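Local coordinates for penicillin-binding protein activator LpoB (Escherichia coli, PDB 4Q6Z), which probably regulates peptidoglycan synthesis as an outer-membrane lipoprotein that activates penicillin-binding protein 1B, the chain here being its C-terminal domain, at residues G23-V28 with V94-V99. Numbering follows the deposited sequence.
Sequences GSVLLV and VGAHYV
Val25 O, accepting from two consecutive amides, marks where the loop 94-97 gives way to strand 98-106, which runs parallel to 25-35, a worked example of how a chain enters a sheet in a bulge-like way. His97 N reaches this oxygen at 3.0 Å from above the carbonyl plane, whereas Tyr98 N lies 3.3 Å from it, nearly along the C=O axis; His97, whose psi of -43° departs from the extended strand, is the last residue of that loop. Beyond it the pairing becomes regular, Leu27 N donating to Tyr98 O at 2.9 Å.

Packing is tight on the face of Leu26 and Tyr98. With CG beside its backbone N (chi1 -62°), Tyr98 carries its ring back along Ser24, whose CB sits 3.4 Å from CE2, while Leu26 CD1 meets the tyrosine CB. Ser24 OG and Tyr98 OH both hydrogen-bond the backbone of Thr21. An alanine in place of Tyr98 would probably leave a gap beside Leu26 and Ser24 and deprive Thr21 N of its hydroxyl partner.

The looser side is the partly exposed start of the contact, where Val25 CG1 only skirts Ala96 CA at 3.9 Å and exposed Gly95.

Leu27 and Val99, on the opposite face, pack against helix 84-93, whereas Leu26 and Tyr98 touch Leu117 of strand 111-119; strand 98-106 lies between 25-35 and the antiparallel 111-119, in the middle of the sheet.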
loop_
_atom_site.group_PDB
_atom_site.type_symbol
_atom_site.label_atom_id
_atom_site.label_comp_id
_atom_site.label_asym_id
_atom_site.label_seq_id
_atom_site.Cartn_x
_atom_site.Cartn_y
_atom_site.Cartn_z
ATOM N N GLY A 23 8.819 -1.570 12.141
ATOM C CA GLY A 23 9.634 -2.716 11.739
ATOM C C GLY A 23 8.833 -3.923 11.286
ATOM O O GLY A 23 9.400 -4.988 11.062
ATOM N N SER A 24 7.529 -3.745 11.119
ATOM C CA SER A 24 6.679 -4.796 10.597
ATOM C C SER A 24 6.931 -5.033 9.122
ATOM O O SER A 24 7.354 -4.153 8.379
ATOM C CB SER A 24 5.201 -4.476 10.786
ATOM O OG SER A 24 4.889 -4.429 12.151
ATOM N N VAL A 25 6.664 -6.258 8.709
ATOM C CA VAL A 25 6.773 -6.607 7.318
ATOM C C VAL A 25 5.483 -6.205 6.707
ATOM O O VAL A 25 4.436 -6.465 7.254
ATOM C CB VAL A 25 6.976 -8.103 7.119
ATOM C CG1 VAL A 25 7.015 -8.427 5.633
ATOM C CG2 VAL A 25 8.254 -8.552 7.829
ATOM N N LEU A 26 5.578 -5.600 5.542
ATOM C CA LEU A 26 4.489 -4.871 4.949
ATOM C C LEU A 26 4.332 -5.338 3.504
ATOM O O LEU A 26 5.222 -5.128 2.674
ATOM C CB LEU A 26 4.870 -3.402 4.991
ATOM C CG LEU A 26 3.746 -2.405 4.918
ATOM C CD1 LEU A 26 3.088 -2.378 6.272
ATOM C CD2 LEU A 26 4.300 -1.039 4.547
ATOM N N LEU A 27 3.213 -5.976 3.200
ATOM C CA LEU A 27 2.828 -6.213 1.800
ATOM C C LEU A 27 2.190 -4.916 1.224
ATOM O O LEU A 27 1.085 -4.505 1.614
ATOM C CB LEU A 27 1.929 -7.459 1.669
ATOM C CG LEU A 27 1.354 -7.847 0.282
ATOM C CD1 LEU A 27 2.455 -8.020 -0.732
ATOM C CD2 LEU A 27 0.510 -9.106 0.306
ATOM N N VAL A 28 2.917 -4.245 0.331
ATOM C CA VAL A 28 2.492 -2.920 -0.163
ATOM C C VAL A 28 1.732 -3.078 -1.484
ATOM O O VAL A 28 2.345 -3.335 -2.510
ATOM C CB VAL A 28 3.676 -1.974 -0.410
ATOM C CG1 VAL A 28 3.182 -0.646 -0.955
ATOM C CG2 VAL A 28 4.511 -1.771 0.847
ATOM N N VAL A 94 3.652 -15.216 2.235
ATOM C CA VAL A 94 4.930 -14.573 2.450
ATOM C C VAL A 94 4.809 -14.325 3.924
ATOM O O VAL A 94 3.824 -14.741 4.522
ATOM C CB VAL A 94 5.148 -13.356 1.515
ATOM C CG1 VAL A 94 4.907 -13.801 0.084
ATOM C CG2 VAL A 94 4.250 -12.174 1.865
ATOM N N GLY A 95 5.765 -13.714 4.570
ATOM C CA GLY A 95 5.532 -13.530 6.002
ATOM C C GLY A 95 4.990 -12.181 6.462
ATOM O O GLY A 95 5.614 -11.573 7.320
ATOM N N ALA A 96 3.873 -11.684 5.917
ATOM C CA ALA A 96 3.581 -10.255 6.057
ATOM C C ALA A 96 2.584 -10.000 7.170
ATOM O O ALA A 96 1.717 -10.805 7.445
ATOM C CB ALA A 96 3.090 -9.657 4.762
ATOM N N HIS A 97 2.742 -8.859 7.808
ATOM C CA HIS A 97 1.984 -8.538 9.006
ATOM C C HIS A 97 0.871 -7.587 8.674
ATOM O O HIS A 97 -0.255 -7.734 9.142
ATOM C CB HIS A 97 2.870 -7.880 10.068
ATOM C CG HIS A 97 2.203 -7.743 11.402
ATOM N ND1 HIS A 97 1.550 -8.791 12.026
ATOM C CD2 HIS A 97 2.057 -6.672 12.216
ATOM C CE1 HIS A 97 1.052 -8.372 13.176
ATOM N NE2 HIS A 97 1.353 -7.091 13.320
ATOM N N TYR A 98 1.206 -6.603 7.862
ATOM C CA TYR A 98 0.228 -5.692 7.367
ATOM C C TYR A 98 0.177 -5.828 5.878
ATOM O O TYR A 98 1.135 -6.252 5.266
ATOM C CB TYR A 98 0.639 -4.282 7.699
ATOM C CG TYR A 98 0.752 -3.975 9.158
ATOM C CD1 TYR A 98 -0.343 -4.050 9.971
ATOM C CD2 TYR A 98 1.953 -3.556 9.710
ATOM C CE1 TYR A 98 -0.254 -3.744 11.310
ATOM C CE2 TYR A 98 2.047 -3.241 11.052
ATOM C CZ TYR A 98 0.933 -3.341 11.846
ATOM O OH TYR A 98 1.012 -3.055 13.179
ATOM N N VAL A 99 -0.949 -5.431 5.316
ATOM C CA VAL A 99 -1.053 -5.092 3.910
ATOM C C VAL A 99 -1.405 -3.624 3.852
ATOM O O VAL A 99 -2.286 -3.160 4.586
ATOM C CB VAL A 99 -2.170 -5.898 3.213
ATOM C CG1 VAL A 99 -2.266 -5.502 1.756
ATOM C CG2 VAL A 99 -1.937 -7.400 3.339
#